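Local coordinates for protein aminotransferase AspB (Helicobacter pylori 26695, PDB 3EZS) that probably acts as a pyridoxal phosphate-dependent aminotransferase of the class I and II family, moving amino groups between amino acids and keto acids, at residues I199-P204 / L295-F300; T203-L208 / Y306-Y311. All coordinates share one frame; numbering follows the deposited sequence.

Both contacts start from the same loop, which leaves strand 189-193 of the seven-stranded sheet and runs to helix 208-214; T203 and P204 belong to both. Contact 1 ties the earlier part of this loop to the end of helix 280-299, and contact 2 ties its proline-rich later part to the connection between that helix and strand 311-315 of the small antiparallel sheet. Their centres lie about 10 Å apart on the same side of the chain's centre, and the probable backbone hydrogen bonds I199 O to S309 N and E201 N to P307 O join them. Together they fasten a large-sheet loop to segments some 90 to 100 residues later in the chain.

Contact 1 of 2, residues I199-P204 / L295-F300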
loop_
_atom_site.group_PDB
_atom_site.type_symbol
_atom_site.label_atom_id
_atom_site.label_comp_id
_atom_site.label_asym_id
_atom_site.label_seq_id
_atom_site.Cartn_x
_atom_site.Cartn_y
_atom_site.Cartn_z
ATOM N N ILE A 199 -8.577 -6.826 22.346
ATOM C CA ILE A 199 -7.588 -7.261 23.317
ATOM C C ILE A 199 -8.048 -6.667 24.630
ATOM O O ILE A 199 -7.804 -5.510 24.913
ATOM C CB ILE A 199 -6.141 -6.789 22.951
ATOM C CG1 ILE A 199 -5.809 -7.095 21.476
ATOM C CG2 ILE A 199 -5.107 -7.427 23.894
ATOM C CD1 ILE A 199 -6.094 -8.559 21.062
ATOM N N TYR A 200 -8.761 -7.456 25.418
ATOM C CA TYR A 200 -9.299 -6.983 26.676
ATOM C C TYR A 200 -9.503 -8.169 27.611
ATOM O O TYR A 200 -9.620 -9.317 27.178
ATOM C CB TYR A 200 -10.595 -6.186 26.463
ATOM C CG TYR A 200 -11.722 -6.980 25.852
ATOM C CD1 TYR A 200 -12.628 -7.672 26.641
ATOM C CD2 TYR A 200 -11.878 -7.039 24.477
ATOM C CE1 TYR A 200 -13.672 -8.406 26.060
ATOM C CE2 TYR A 200 -12.905 -7.767 23.890
ATOM C CZ TYR A 200 -13.790 -8.440 24.678
ATOM O OH TYR A 200 -14.785 -9.147 24.073
ATOM N N GLU A 201 -9.570 -7.865 28.900
ATOM C CA GLU A 201 -9.582 -8.877 29.939
ATOM C C GLU A 201 -10.957 -9.252 30.446
ATOM O O GLU A 201 -11.246 -10.428 30.615
ATOM C CB GLU A 201 -8.734 -8.353 31.104
ATOM C CG GLU A 201 -8.555 -9.295 32.266
ATOM C CD GLU A 201 -7.925 -8.604 33.452
ATOM O OE1 GLU A 201 -7.163 -7.637 33.251
ATOM O OE2 GLU A 201 -8.193 -9.035 34.584
ATOM N N ASN A 202 -11.782 -8.251 30.739
ATOM C CA ASN A 202 -13.115 -8.488 31.291
ATOM C C ASN A 202 -14.189 -7.917 30.351
ATOM O O ASN A 202 -14.656 -8.588 29.431
ATOM C CB ASN A 202 -13.233 -7.844 32.703
ATOM C CG ASN A 202 -12.160 -8.315 33.674
ATOM O OD1 ASN A 202 -11.784 -9.483 33.690
ATOM N ND2 ASN A 202 -11.682 -7.396 34.518
ATOM N N THR A 203 -14.523 -6.650 30.556
ATOM C CA THR A 203 -15.567 -6.000 29.812
ATOM C C THR A 203 -14.990 -5.433 28.499
ATOM O O THR A 203 -13.892 -4.852 28.492
ATOM C CB THR A 203 -16.290 -4.946 30.710
ATOM O OG1 THR A 203 -17.193 -4.163 29.914
ATOM C CG2 THR A 203 -15.296 -4.026 31.422
ATOM N N PRO A 204 -15.699 -5.637 27.376
ATOM C CA PRO A 204 -15.133 -5.138 26.133
ATOM C C PRO A 204 -15.114 -3.611 26.075
ATOM O O PRO A 204 -16.034 -2.985 26.558
ATOM C CB PRO A 204 -16.069 -5.702 25.050
ATOM C CG PRO A 204 -16.953 -6.690 25.741
ATOM C CD PRO A 204 -16.995 -6.308 27.169
ATOM N N LEU A 295 -2.152 -12.043 35.498
ATOM C CA LEU A 295 -0.911 -12.525 36.107
ATOM C C LEU A 295 -0.008 -11.345 36.486
ATOM O O LEU A 295 0.478 -11.268 37.617
ATOM C CB LEU A 295 -0.176 -13.468 35.141
ATOM C CG LEU A 295 1.198 -13.953 35.604
ATOM C CD1 LEU A 295 1.092 -14.726 36.928
ATOM C CD2 LEU A 295 1.847 -14.752 34.511
ATOM N N ALA A 296 0.187 -10.436 35.528
ATOM C CA ALA A 296 0.996 -9.235 35.713
ATOM C C ALA A 296 0.496 -8.423 36.896
ATOM O O ALA A 296 1.299 -7.918 37.695
ATOM C CB ALA A 296 0.998 -8.375 34.434
ATOM N N ARG A 297 -0.832 -8.316 37.015
ATOM C CA ARG A 297 -1.448 -7.552 38.097
ATOM C C ARG A 297 -1.209 -8.198 39.471
ATOM O O ARG A 297 -1.022 -7.500 40.471
ATOM C CB ARG A 297 -2.939 -7.345 37.835
ATOM C CG ARG A 297 -3.584 -6.355 38.818
ATOM C CD ARG A 297 -5.066 -6.136 38.541
ATOM N NE ARG A 297 -5.302 -5.593 37.190
ATOM C CZ ARG A 297 -5.749 -6.270 36.129
ATOM N NH1 ARG A 297 -6.056 -7.553 36.200
ATOM N NH2 ARG A 297 -5.905 -5.639 34.978
ATOM N N LYS A 298 -1.205 -9.519 39.525
ATOM C CA LYS A 298 -0.880 -10.194 40.772
ATOM C C LYS A 298 0.584 -9.962 41.150
ATOM O O LYS A 298 0.903 -9.779 42.315
ATOM C CB LYS A 298 -1.116 -11.699 40.674
ATOM C CG LYS A 298 -2.558 -12.135 40.510
ATOM C CD LYS A 298 -2.640 -13.660 40.521
ATOM C CE LYS A 298 -4.067 -14.208 40.245
ATOM N NZ LYS A 298 -5.049 -13.771 41.253
ATOM N N ILE A 299 1.465 -9.970 40.154
ATOM C CA ILE A 299 2.915 -9.859 40.376
ATOM C C ILE A 299 3.423 -8.441 40.670
ATOM O O ILE A 299 4.177 -8.259 41.618
ATOM C CB ILE A 299 3.696 -10.474 39.173
ATOM C CG1 ILE A 299 3.457 -11.995 39.113
ATOM C CG2 ILE A 299 5.201 -10.179 39.257
ATOM C CD1 ILE A 299 4.133 -12.705 37.908
ATOM N N PHE A 300 3.016 -7.450 39.882
ATOM C CA PHE A 300 3.502 -6.094 40.056
ATOM C C PHE A 300 2.645 -5.359 41.093
ATOM O O PHE A 300 1.627 -4.740 40.773
ATOM C CB PHE A 300 3.565 -5.332 38.727
ATOM C CG PHE A 300 4.426 -6.007 37.661
ATOM C CD1 PHE A 300 5.761 -6.266 37.888
ATOM C CD2 PHE A 300 3.890 -6.357 36.428
ATOM C CE1 PHE A 300 6.552 -6.884 36.913
ATOM C CE2 PHE A 300 4.673 -6.954 35.440
ATOM C CZ PHE A 300 6.005 -7.227 35.689
#
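E201 and R297 reach for each other from opposite directions, and their charged ends alone bridge two backbones whose nearest CA atoms, those of E201 and L295, are 11.2 Å apart. The salt bridge joins the loop after strand 189-193 of the large sheet to the C-terminal end of the long helix 280-299, which leads on toward the small antiparallel sheet. Each side chain leaves with CG anti to its own backbone N (chi1 -177° in E201, -170° in R297). The glutamate then stays extended, whereas the arginine bends at chi3, -60°, and this turn presents the end of the guanidinium, NH1 and NH2, to the carboxylate. The two flat groups are nearly coplanar. R297 NH2 donates to E201 OE1 at 2.9 Å, in the guanidinium plane and on the syn lone pair of the oxygen. The companion bond, from R297 NH1 to E201 OE2, is 3.1 Å long; it too meets a syn lone pair, but the oxygen is tilted out of the guanidinium plane. A weak third bond runs from R297 NH1 to E201 OE1 at 3.2 Å.

Both residues are long enough to span loop and helix, and their paired donors and acceptors match. K294, three residues earlier on helix 280-299, makes a salt bridge to E201 OE2 and also bonds N202 OD1, while R297 NH2 gives a further hydrogen bond to the carbonyl of I305. With two basic side chains around it, the buried E201 carboxylate is probably kept ionised, and the two-pronged grip fixes its rotation. The salt bridges add a charged tie between loop and helix end, beside the hydrogen bond from R286 to Y200 O.

Contact 2 of 2, residues T203-L208 / Y306-Y311; sequences TPPPSL and YPYSFY
The proline run P204-P206, which ends at the N-cap S207 of helix 208-214, lies here against Y308, a tyrosine in the connection before strand 311-315. Y308 has CG anti to its carbonyl carbon (chi1 -51°), which carries the ring across to T203 and P205. The P205 ring slides past it in the opposite direction, with P205 CB 3.7 Å from Y308 CD1 and P205 CD 3.8 Å from the same carbon, an oblique apolar contact. Further out along the ring, T203 O approaches Y308 CE1 at 3.2 Å. At the tip, the methyl T203 CG2 stands 3.6 Å from Y308 OH. Tyrosine suits the place because its length takes OH to the T203 methyl while the flank of its ring, CD1 and CE1, meets P205 and T203 O; proline offers a rigid apolar surface to lie against it.

The polar link is made by water. Water 1 donates to T203 O and to P307 O, 2.8 Å in each case, and also lies over one face of the Y308 ring, displaced toward its rim. Just beyond the tyrosine, S309 OG donates to Y308 O at 2.7 Å and accepts from Y311 N at 3.1 Å; the second bond closes an ST turn just before strand 311-315.

Around the same loop, P206 packs on L173 and L176 of helix 173-186, and P205 O is bonded by R75 of helix 62-76. S207, as the N-cap, bonds L209 N through OG, and L208 touches both helix 173-186 and strand 223-228 of the large sheet.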
loop_
_atom_site.group_PDB
_atom_site.type_symbol
_atom_site.label_atom_id
_atom_site.label_comp_id
_atom_site.label_asym_id
_atom_site.label_seq_id
_atom_site.Cartn_x
_atom_site.Cartn_y
_atom_site.Cartn_z
ATOM N N THR A 203 -14.523 -6.650 30.556
ATOM C CA THR A 203 -15.567 -6.000 29.812
ATOM C C THR A 203 -14.990 -5.433 28.499
ATOM O O THR A 203 -13.892 -4.852 28.492
ATOM C CB THR A 203 -16.290 -4.946 30.710
ATOM O OG1 THR A 203 -17.193 -4.163 29.914
ATOM C CG2 THR A 203 -15.296 -4.026 31.422
ATOM N N PRO A 204 -15.699 -5.637 27.376
ATOM C CA PRO A 204 -15.133 -5.138 26.133
ATOM C C PRO A 204 -15.114 -3.611 26.075
ATOM O O PRO A 204 -16.034 -2.985 26.558
ATOM C CB PRO A 204 -16.069 -5.702 25.050
ATOM C CG PRO A 204 -16.953 -6.690 25.741
ATOM C CD PRO A 204 -16.995 -6.308 27.169
ATOM N N PRO A 205 -14.058 -3.013 25.511
ATOM C CA PRO A 205 -14.031 -1.550 25.421
ATOM C C PRO A 205 -15.029 -0.999 24.385
ATOM O O PRO A 205 -15.343 -1.660 23.398
ATOM C CB PRO A 205 -12.606 -1.263 24.966
ATOM C CG PRO A 205 -12.241 -2.471 24.158
ATOM C CD PRO A 205 -12.839 -3.615 24.934
ATOM N N PRO A 206 -15.535 0.218 24.604
ATOM C CA PRO A 206 -16.482 0.738 23.637
ATOM C C PRO A 206 -15.836 1.362 22.399
ATOM O O PRO A 206 -14.715 1.897 22.470
ATOM C CB PRO A 206 -17.218 1.801 24.428
ATOM C CG PRO A 206 -16.233 2.271 25.459
ATOM C CD PRO A 206 -15.292 1.145 25.720
ATOM N N SER A 207 -16.520 1.259 21.260
ATOM C CA SER A 207 -16.073 1.956 20.049
ATOM C C SER A 207 -16.550 3.401 20.113
ATOM O O SER A 207 -17.576 3.698 20.698
ATOM C CB SER A 207 -16.652 1.333 18.791
ATOM O OG SER A 207 -16.334 2.103 17.647
ATOM N N LEU A 208 -15.793 4.291 19.494
ATOM C CA LEU A 208 -16.168 5.698 19.375
ATOM C C LEU A 208 -17.482 5.866 18.572
ATOM O O LEU A 208 -18.192 6.872 18.730
ATOM C CB LEU A 208 -14.993 6.481 18.724
ATOM C CG LEU A 208 -15.114 7.975 18.410
ATOM C CD1 LEU A 208 -15.461 8.813 19.666
ATOM C CD2 LEU A 208 -13.824 8.499 17.740
ATOM N N TYR A 306 -4.408 -1.446 33.413
ATOM C CA TYR A 306 -5.768 -1.388 32.881
ATOM C C TYR A 306 -6.108 -2.722 32.220
ATOM O O TYR A 306 -5.238 -3.337 31.608
ATOM C CB TYR A 306 -5.915 -0.249 31.866
ATOM C CG TYR A 306 -5.763 1.149 32.463
ATOM C CD1 TYR A 306 -6.688 1.646 33.383
ATOM C CD2 TYR A 306 -4.718 1.984 32.070
ATOM C CE1 TYR A 306 -6.547 2.921 33.913
ATOM C CE2 TYR A 306 -4.575 3.254 32.583
ATOM C CZ TYR A 306 -5.483 3.715 33.499
ATOM O OH TYR A 306 -5.314 4.968 33.991
ATOM N N PRO A 307 -7.368 -3.180 32.319
ATOM C CA PRO A 307 -7.755 -4.470 31.717
ATOM C C PRO A 307 -8.011 -4.453 30.189
ATOM O O PRO A 307 -8.969 -5.068 29.706
ATOM C CB PRO A 307 -9.020 -4.843 32.504
ATOM C CG PRO A 307 -9.652 -3.518 32.829
ATOM C CD PRO A 307 -8.506 -2.521 32.991
ATOM N N TYR A 308 -7.126 -3.788 29.443
ATOM C CA TYR A 308 -7.243 -3.628 28.003
ATOM C C TYR A 308 -5.811 -3.585 27.449
ATOM O O TYR A 308 -4.866 -3.186 28.157
ATOM C CB TYR A 308 -7.996 -2.319 27.621
ATOM C CG TYR A 308 -9.318 -2.112 28.319
ATOM C CD1 TYR A 308 -10.502 -2.593 27.767
ATOM C CD2 TYR A 308 -9.391 -1.425 29.537
ATOM C CE1 TYR A 308 -11.732 -2.426 28.422
ATOM C CE2 TYR A 308 -10.629 -1.224 30.199
ATOM C CZ TYR A 308 -11.789 -1.734 29.632
ATOM O OH TYR A 308 -13.006 -1.566 30.261
ATOM N N SER A 309 -5.686 -3.953 26.171
ATOM C CA SER A 309 -4.416 -4.048 25.439
ATOM C C SER A 309 -3.658 -5.229 26.044
ATOM O O SER A 309 -4.183 -5.902 26.910
ATOM C CB SER A 309 -3.575 -2.750 25.502
ATOM O OG SER A 309 -2.678 -2.713 26.623
ATOM N N PHE A 310 -2.453 -5.496 25.558
ATOM C CA PHE A 310 -1.607 -6.519 26.153
ATOM C C PHE A 310 -0.297 -5.922 26.724
ATOM O O PHE A 310 0.713 -6.630 26.886
ATOM C CB PHE A 310 -1.365 -7.700 25.192
ATOM C CG PHE A 310 -0.855 -7.334 23.810
ATOM C CD1 PHE A 310 0.270 -6.555 23.622
ATOM C CD2 PHE A 310 -1.450 -7.898 22.687
ATOM C CE1 PHE A 310 0.746 -6.282 22.350
ATOM C CE2 PHE A 310 -0.968 -7.630 21.415
ATOM C CZ PHE A 310 0.129 -6.820 21.255
ATOM N N TYR A 311 -0.329 -4.626 27.058
ATOM C CA TYR A 311 0.832 -3.940 27.614
ATOM C C TYR A 311 0.772 -3.734 29.127
ATOM O O TYR A 311 -0.306 -3.785 29.738
ATOM C CB TYR A 311 1.035 -2.563 26.965
ATOM C CG TYR A 311 1.176 -2.618 25.468
ATOM C CD1 TYR A 311 2.298 -3.187 24.880
ATOM C CD2 TYR A 311 0.177 -2.126 24.637
ATOM C CE1 TYR A 311 2.417 -3.266 23.497
ATOM C CE2 TYR A 311 0.291 -2.198 23.258
ATOM C CZ TYR A 311 1.409 -2.786 22.698
ATOM O OH TYR A 311 1.526 -2.868 21.322
HETATM O O HOH W 1 -11.672 -5.388 30.126
#